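Local coordinates for protein Exo-poly-alpha-D-galacturonosidase (Thermotoga maritima, PDB 3JUR) that probably hydrolyses polygalacturonic acid as a glycosyl hydrolase family 28 exopolygalacturonase, built as a parallel beta-helix and assembled into a tetramer, at residues P73-S78 / L116-D121; V100-F105 / Q194-R199. All blocks are in the same frame, centred on the assembly; numbering follows the deposited sequence.

In the fold
Strand 117-120 ties the two interactions together: it is the partner of strand 68-75 in interaction 1 and pairs in parallel with strand 193-196, which carries interaction 2. Both contacts are mainly buried, with one exposed residue among those that touch in each, His-75 in interaction 1 and Arg-197 in interaction 2, and their centres lie about 9 Å apart. Their chemistry differs with place. Residues 73-78 and 116-121 contain neighbouring strands of the beta-helix wall, joined by main-chain hydrogen bonds; residues 100-105 and 194-199 join a two-stranded hairpin to that wall, with both hydrogen bonds between side chains. Tyr-118 of interaction 1 reaches Leu-102 of interaction 2 directly.

Interaction 1 of 2, residues P73-S78 / L116-D121; sequences PIHLKS and LVYALD
His-75 and Tyr-118 leave paired parallel strands side by side and point the same way, yet their rings meet obliquely, with planes 56° apart. Tyr-118 has CG anti to its backbone N (chi1 -177°), whereas His-75 has CG anti to its carbonyl carbon (chi1 -75°). These torsions put Tyr-118 CD2 over one face of the imidazole, toward its rim, while His-75 CD2 approaches Tyr-118 CB to 3.6 Å. The register rests on three backbone hydrogen bonds: Ile-74 N to Leu-116 O (2.7 Å), Tyr-118 N to Ile-74 O (2.9 Å) and Leu-76 N to Tyr-118 O (2.8 Å). The Leu-76 and Val-117 side chains cross obliquely, CD1 of Leu-76 3.8 Å from CG1 of Val-117. Further along, a water accepts from Leu-120 N and donates to Leu-76 O. Hydrogen bonds hold the polar ends elsewhere, His-75 NE2 with Ser-114 OG and Tyr-118 OH with Leu-102 O. An alanine at Tyr-118 would remove the ring and its hydroxyl, and would probably loosen the packing of the imidazole and the link to the Leu-102 carbonyl. Ile-74 packs on helix 44-57 and strand 87-90, while strand 117-120 continues into strand 193-196 the pairing of successive parallel strands that makes a beta-helix wall.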
loop_
_atom_site.group_PDB
_atom_site.type_symbol
_atom_site.label_atom_id
_atom_site.label_comp_id
_atom_site.label_asym_id
_atom_site.label_seq_id
_atom_site.Cartn_x
_atom_site.Cartn_y
_atom_site.Cartn_z
ATOM N N PRO D 73 3.025 9.712 -56.898
ATOM C CA PRO D 73 3.528 8.527 -56.200
ATOM C C PRO D 73 4.875 8.049 -56.752
ATOM O O PRO D 73 5.136 8.178 -57.945
ATOM C CB PRO D 73 2.440 7.480 -56.463
ATOM C CG PRO D 73 1.794 7.922 -57.724
ATOM C CD PRO D 73 1.783 9.419 -57.635
ATOM N N ILE D 74 5.716 7.515 -55.874
ATOM C CA ILE D 74 7.021 6.974 -56.257
ATOM C C ILE D 74 6.949 5.458 -56.215
ATOM O O ILE D 74 6.561 4.877 -55.194
ATOM C CB ILE D 74 8.143 7.468 -55.299
ATOM C CG1 ILE D 74 8.361 8.980 -55.452
ATOM C CG2 ILE D 74 9.447 6.698 -55.522
ATOM C CD1 ILE D 74 9.114 9.611 -54.293
ATOM N N HIS D 75 7.309 4.824 -57.327
ATOM C CA HIS D 75 7.333 3.366 -57.408
ATOM C C HIS D 75 8.760 2.834 -57.362
ATOM O O HIS D 75 9.540 3.030 -58.292
ATOM C CB HIS D 75 6.586 2.874 -58.656
ATOM C CG HIS D 75 5.095 2.958 -58.532
ATOM N ND1 HIS D 75 4.238 2.476 -59.498
ATOM C CD2 HIS D 75 4.309 3.456 -57.545
ATOM C CE1 HIS D 75 2.989 2.687 -59.121
ATOM N NE2 HIS D 75 3.005 3.279 -57.939
ATOM N N LEU D 76 9.100 2.188 -56.251
ATOM C CA LEU D 76 10.421 1.604 -56.073
ATOM C C LEU D 76 10.525 0.276 -56.820
ATOM O O LEU D 76 9.515 -0.327 -57.179
ATOM C CB LEU D 76 10.736 1.425 -54.584
ATOM C CG LEU D 76 10.802 2.708 -53.748
ATOM C CD1 LEU D 76 10.731 2.407 -52.255
ATOM C CD2 LEU D 76 12.043 3.538 -54.076
ATOM N N LYS D 77 11.753 -0.153 -57.087
ATOM C CA LYS D 77 12.007 -1.475 -57.651
ATOM C C LYS D 77 13.025 -2.169 -56.755
ATOM O O LYS D 77 13.568 -1.544 -55.843
ATOM C CB LYS D 77 12.498 -1.370 -59.100
ATOM C CG LYS D 77 11.491 -0.717 -60.049
ATOM C CD LYS D 77 11.978 -0.683 -61.481
ATOM C CE LYS D 77 11.038 0.144 -62.347
ATOM N NZ LYS D 77 11.271 -0.093 -63.796
ATOM N N SER D 78 13.259 -3.457 -56.994
ATOM C CA SER D 78 14.247 -4.229 -56.239
ATOM C C SER D 78 15.643 -3.600 -56.260
ATOM O O SER D 78 16.065 -3.046 -57.280
ATOM C CB SER D 78 14.321 -5.658 -56.778
ATOM O OG SER D 78 13.211 -6.421 -56.347
ATOM N N LEU D 116 1.655 6.394 -51.730
ATOM C CA LEU D 116 2.547 7.484 -52.136
ATOM C C LEU D 116 3.969 6.984 -52.427
ATOM O O LEU D 116 4.618 7.449 -53.359
ATOM C CB LEU D 116 2.544 8.636 -51.113
ATOM C CG LEU D 116 1.254 9.078 -50.393
ATOM C CD1 LEU D 116 1.459 10.438 -49.737
ATOM C CD2 LEU D 116 0.002 9.099 -51.252
ATOM N N VAL D 117 4.444 6.038 -51.624
ATOM C CA VAL D 117 5.682 5.316 -51.924
ATOM C C VAL D 117 5.311 3.834 -51.962
ATOM O O VAL D 117 4.763 3.303 -50.999
ATOM C CB VAL D 117 6.792 5.581 -50.867
ATOM C CG1 VAL D 117 8.091 4.910 -51.279
ATOM C CG2 VAL D 117 7.018 7.071 -50.681
ATOM N N TYR D 118 5.590 3.180 -53.082
ATOM C CA TYR D 118 5.055 1.844 -53.345
ATOM C C TYR D 118 6.097 0.885 -53.907
ATOM O O TYR D 118 6.816 1.209 -54.867
ATOM C CB TYR D 118 3.858 1.962 -54.304
ATOM C CG TYR D 118 3.119 0.671 -54.652
ATOM C CD1 TYR D 118 2.415 -0.046 -53.679
ATOM C CD2 TYR D 118 3.087 0.201 -55.969
ATOM C CE1 TYR D 118 1.718 -1.212 -54.001
ATOM C CE2 TYR D 118 2.396 -0.963 -56.306
ATOM C CZ TYR D 118 1.713 -1.663 -55.316
ATOM O OH TYR D 118 1.030 -2.811 -55.648
ATOM N N ALA D 119 6.164 -0.298 -53.301
ATOM C CA ALA D 119 6.929 -1.420 -53.847
ATOM C C ALA D 119 6.083 -2.691 -53.809
ATOM O O ALA D 119 5.488 -3.016 -52.781
ATOM C CB ALA D 119 8.229 -1.616 -53.074
ATOM N N LEU D 120 6.033 -3.403 -54.931
ATOM C CA LEU D 120 5.280 -4.651 -55.023
ATOM C C LEU D 120 6.191 -5.780 -55.480
ATOM O O LEU D 120 6.859 -5.656 -56.504
ATOM C CB LEU D 120 4.103 -4.499 -55.999
ATOM C CG LEU D 120 3.368 -5.776 -56.433
ATOM C CD1 LEU D 120 2.580 -6.394 -55.276
ATOM C CD2 LEU D 120 2.458 -5.501 -57.628
ATOM N N ASP D 121 6.208 -6.875 -54.720
ATOM C CA ASP D 121 6.994 -8.076 -55.059
ATOM C C ASP D 121 8.493 -7.785 -55.216
ATOM O O ASP D 121 9.182 -8.415 -56.024
ATOM C CB ASP D 121 6.436 -8.757 -56.326
ATOM C CG ASP D 121 5.104 -9.452 -56.087
ATOM O OD1 ASP D 121 4.935 -10.089 -55.019
ATOM O OD2 ASP D 121 4.226 -9.371 -56.976
HETATM O O HOH W 1 6.804 -1.942 -57.182
#

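Interaction 2 of 2, residues V100-F105 / Q194-R199; sequences VVLTRF and QFYRCR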
loop_
_atom_site.group_PDB
_atom_site.type_symbol
_atom_site.label_atom_id
_atom_site.label_comp_id
_atom_site.label_asym_id
_atom_site.label_seq_id
_atom_site.Cartn_x
_atom_site.Cartn_y
_atom_site.Cartn_z
ATOM N N VAL D 100 -4.969 2.132 -60.932
ATOM C CA VAL D 100 -5.088 1.357 -59.698
ATOM C C VAL D 100 -3.989 0.295 -59.594
ATOM O O VAL D 100 -3.560 -0.262 -60.601
ATOM C CB VAL D 100 -6.495 0.696 -59.562
ATOM C CG1 VAL D 100 -7.563 1.753 -59.318
ATOM C CG2 VAL D 100 -6.844 -0.132 -60.807
ATOM N N VAL D 101 -3.523 0.047 -58.374
ATOM C CA VAL D 101 -2.519 -0.989 -58.113
ATOM C C VAL D 101 -3.029 -1.957 -57.047
ATOM O O VAL D 101 -3.974 -1.637 -56.320
ATOM C CB VAL D 101 -1.155 -0.387 -57.660
ATOM C CG1 VAL D 101 -0.569 0.508 -58.742
ATOM C CG2 VAL D 101 -1.288 0.369 -56.325
ATOM N N LEU D 102 -2.412 -3.135 -56.962
ATOM C CA LEU D 102 -2.711 -4.087 -55.897
ATOM C C LEU D 102 -2.344 -3.467 -54.562
ATOM O O LEU D 102 -1.197 -3.072 -54.345
ATOM C CB LEU D 102 -1.944 -5.400 -56.091
ATOM C CG LEU D 102 -2.053 -6.469 -54.995
ATOM C CD1 LEU D 102 -3.468 -7.047 -54.884
ATOM C CD2 LEU D 102 -1.050 -7.579 -55.258
ATOM N N THR D 103 -3.330 -3.378 -53.676
ATOM C CA THR D 103 -3.142 -2.749 -52.375
ATOM C C THR D 103 -4.152 -3.310 -51.363
ATOM O O THR D 103 -4.740 -4.380 -51.581
ATOM C CB THR D 103 -3.164 -1.176 -52.478
ATOM O OG1 THR D 103 -2.711 -0.591 -51.247
ATOM C CG2 THR D 103 -4.553 -0.636 -52.833
ATOM N N ARG D 104 -4.348 -2.602 -50.262
ATOM C CA ARG D 104 -5.202 -3.097 -49.200
ATOM C C ARG D 104 -5.881 -1.925 -48.503
ATOM O O ARG D 104 -5.275 -0.868 -48.334
ATOM C CB ARG D 104 -4.360 -3.919 -48.215
ATOM C CG ARG D 104 -5.063 -5.160 -47.696
ATOM C CD ARG D 104 -4.214 -5.954 -46.723
ATOM N NE ARG D 104 -3.681 -7.163 -47.339
ATOM C CZ ARG D 104 -3.463 -8.304 -46.695
ATOM N NH1 ARG D 104 -3.744 -8.415 -45.397
ATOM N NH2 ARG D 104 -2.970 -9.343 -47.352
ATOM N N PHE D 105 -7.143 -2.093 -48.123
ATOM C CA PHE D 105 -7.829 -1.083 -47.315
ATOM C C PHE D 105 -8.470 -1.720 -46.088
ATOM O O PHE D 105 -9.359 -2.562 -46.205
ATOM C CB PHE D 105 -8.879 -0.314 -48.131
ATOM C CG PHE D 105 -9.422 0.911 -47.427
ATOM C CD1 PHE D 105 -8.850 2.161 -47.640
ATOM C CD2 PHE D 105 -10.501 0.809 -46.544
ATOM C CE1 PHE D 105 -9.347 3.291 -47.000
ATOM C CE2 PHE D 105 -11.002 1.932 -45.893
ATOM C CZ PHE D 105 -10.423 3.178 -46.124
ATOM N N GLN D 194 4.035 1.877 -48.606
ATOM C CA GLN D 194 3.571 0.493 -48.635
ATOM C C GLN D 194 4.537 -0.415 -49.379
ATOM O O GLN D 194 4.898 -0.156 -50.524
ATOM C CB GLN D 194 2.154 0.387 -49.225
ATOM C CG GLN D 194 1.490 -0.991 -49.041
ATOM C CD GLN D 194 0.042 -1.027 -49.521
ATOM O OE1 GLN D 194 -0.234 -1.094 -50.720
ATOM N NE2 GLN D 194 -0.891 -0.990 -48.576
ATOM N N PHE D 195 4.976 -1.460 -48.684
ATOM C CA PHE D 195 5.736 -2.552 -49.273
ATOM C C PHE D 195 4.797 -3.745 -49.329
ATOM O O PHE D 195 4.323 -4.219 -48.291
ATOM C CB PHE D 195 6.959 -2.889 -48.408
ATOM C CG PHE D 195 7.894 -1.728 -48.198
ATOM C CD1 PHE D 195 8.894 -1.448 -49.127
ATOM C CD2 PHE D 195 7.772 -0.911 -47.069
ATOM C CE1 PHE D 195 9.758 -0.367 -48.949
ATOM C CE2 PHE D 195 8.635 0.172 -46.880
ATOM C CZ PHE D 195 9.627 0.446 -47.829
ATOM N N TYR D 196 4.515 -4.219 -50.536
ATOM C CA TYR D 196 3.572 -5.321 -50.731
ATOM C C TYR D 196 4.293 -6.580 -51.209
ATOM O O TYR D 196 4.887 -6.595 -52.295
ATOM C CB TYR D 196 2.470 -4.919 -51.717
ATOM C CG TYR D 196 1.121 -5.484 -51.357
ATOM C CD1 TYR D 196 0.176 -4.706 -50.680
ATOM C CD2 TYR D 196 0.791 -6.801 -51.670
ATOM C CE1 TYR D 196 -1.071 -5.227 -50.334
ATOM C CE2 TYR D 196 -0.448 -7.332 -51.334
ATOM C CZ TYR D 196 -1.376 -6.544 -50.669
ATOM O OH TYR D 196 -2.594 -7.081 -50.330
ATOM N N ARG D 197 4.240 -7.624 -50.380
ATOM C CA ARG D 197 4.909 -8.906 -50.632
ATOM C C ARG D 197 6.409 -8.729 -50.915
ATOM O O ARG D 197 6.933 -9.219 -51.922
ATOM C CB ARG D 197 4.222 -9.686 -51.765
ATOM C CG ARG D 197 2.731 -9.956 -51.566
ATOM C CD ARG D 197 2.224 -10.989 -52.577
ATOM N NE ARG D 197 2.351 -10.530 -53.961
ATOM C CZ ARG D 197 1.348 -10.450 -54.836
ATOM N NH1 ARG D 197 0.118 -10.809 -54.491
ATOM N NH2 ARG D 197 1.578 -10.024 -56.072
ATOM N N CYS D 198 7.090 -8.017 -50.020
ATOM C CA CYS D 198 8.503 -7.710 -50.204
ATOM C C CYS D 198 9.381 -8.451 -49.204
ATOM O O CYS D 198 8.920 -8.850 -48.138
ATOM C CB CYS D 198 8.746 -6.204 -50.092
ATOM S SG CYS D 198 7.954 -5.237 -51.373
ATOM N N ARG D 199 10.648 -8.619 -49.569
ATOM C CA ARG D 199 11.665 -9.216 -48.713
ATOM C C ARG D 199 12.816 -8.237 -48.533
ATOM O O ARG D 199 13.208 -7.564 -49.489
ATOM C CB ARG D 199 12.205 -10.498 -49.356
ATOM C CG ARG D 199 11.766 -11.784 -48.680
ATOM C CD ARG D 199 12.246 -13.026 -49.446
ATOM N NE ARG D 199 13.688 -13.016 -49.704
ATOM C CZ ARG D 199 14.381 -14.036 -50.218
ATOM N NH1 ARG D 199 13.779 -15.180 -50.527
ATOM N NH2 ARG D 199 15.690 -13.916 -50.417
#
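Gln-194 and Tyr-196 meet strand 103-105, while Tyr-196 and Arg-197 meet Leu-102 at the corner before it. The axes of 103-105 and 194-196 approach to 8.9 Å, their N-to-C directions 118° apart, too far for main-chain pairing, so the contact is made mainly by side chains. Gln-194 is extended through and beyond CG, which carries its amide to Thr-103. Thr-103 OG1, anti to its backbone N, donates to Gln-194 OE1 at 2.6 Å, within the plane of the amide and using a lone pair of OE1. The same torsion leaves CG2 wedged between the backbone N and the carbonyl carbon. The first torsions of Tyr-196 and Arg-104 both sit away from a staggered position, and Tyr-196 crosses both Leu-102 and Arg-104 at about a right angle. Leu-102, with CG anti to its backbone N, lays that atom over one face of the phenol ring and brings CD2 to 4.0 Å from Tyr-196 CE2. Leu-102 CD2 also sits over a face of the Arg-197 guanidinium, 3.5 Å from NH1; that chain bends at chi3, its NE in a salt bridge with Asp-121. Arg-104 is likewise bent at chi3 (-105°), so its NE gives a nearly straight bond, 169° at the hydrogen, to Tyr-196 OH at 3.2 Å. The hydroxyl lies in the guanidinium plane and is also hydrogen-bonded to Glu-109 OE1, which may polarise it, so two groups fix the phenol end. Docking of hairpin 103-105 and 108-112 against parallel coils fits the right-handed parallel beta-helix of family 28 enzymes, whose inter-strand turns carry long excursions.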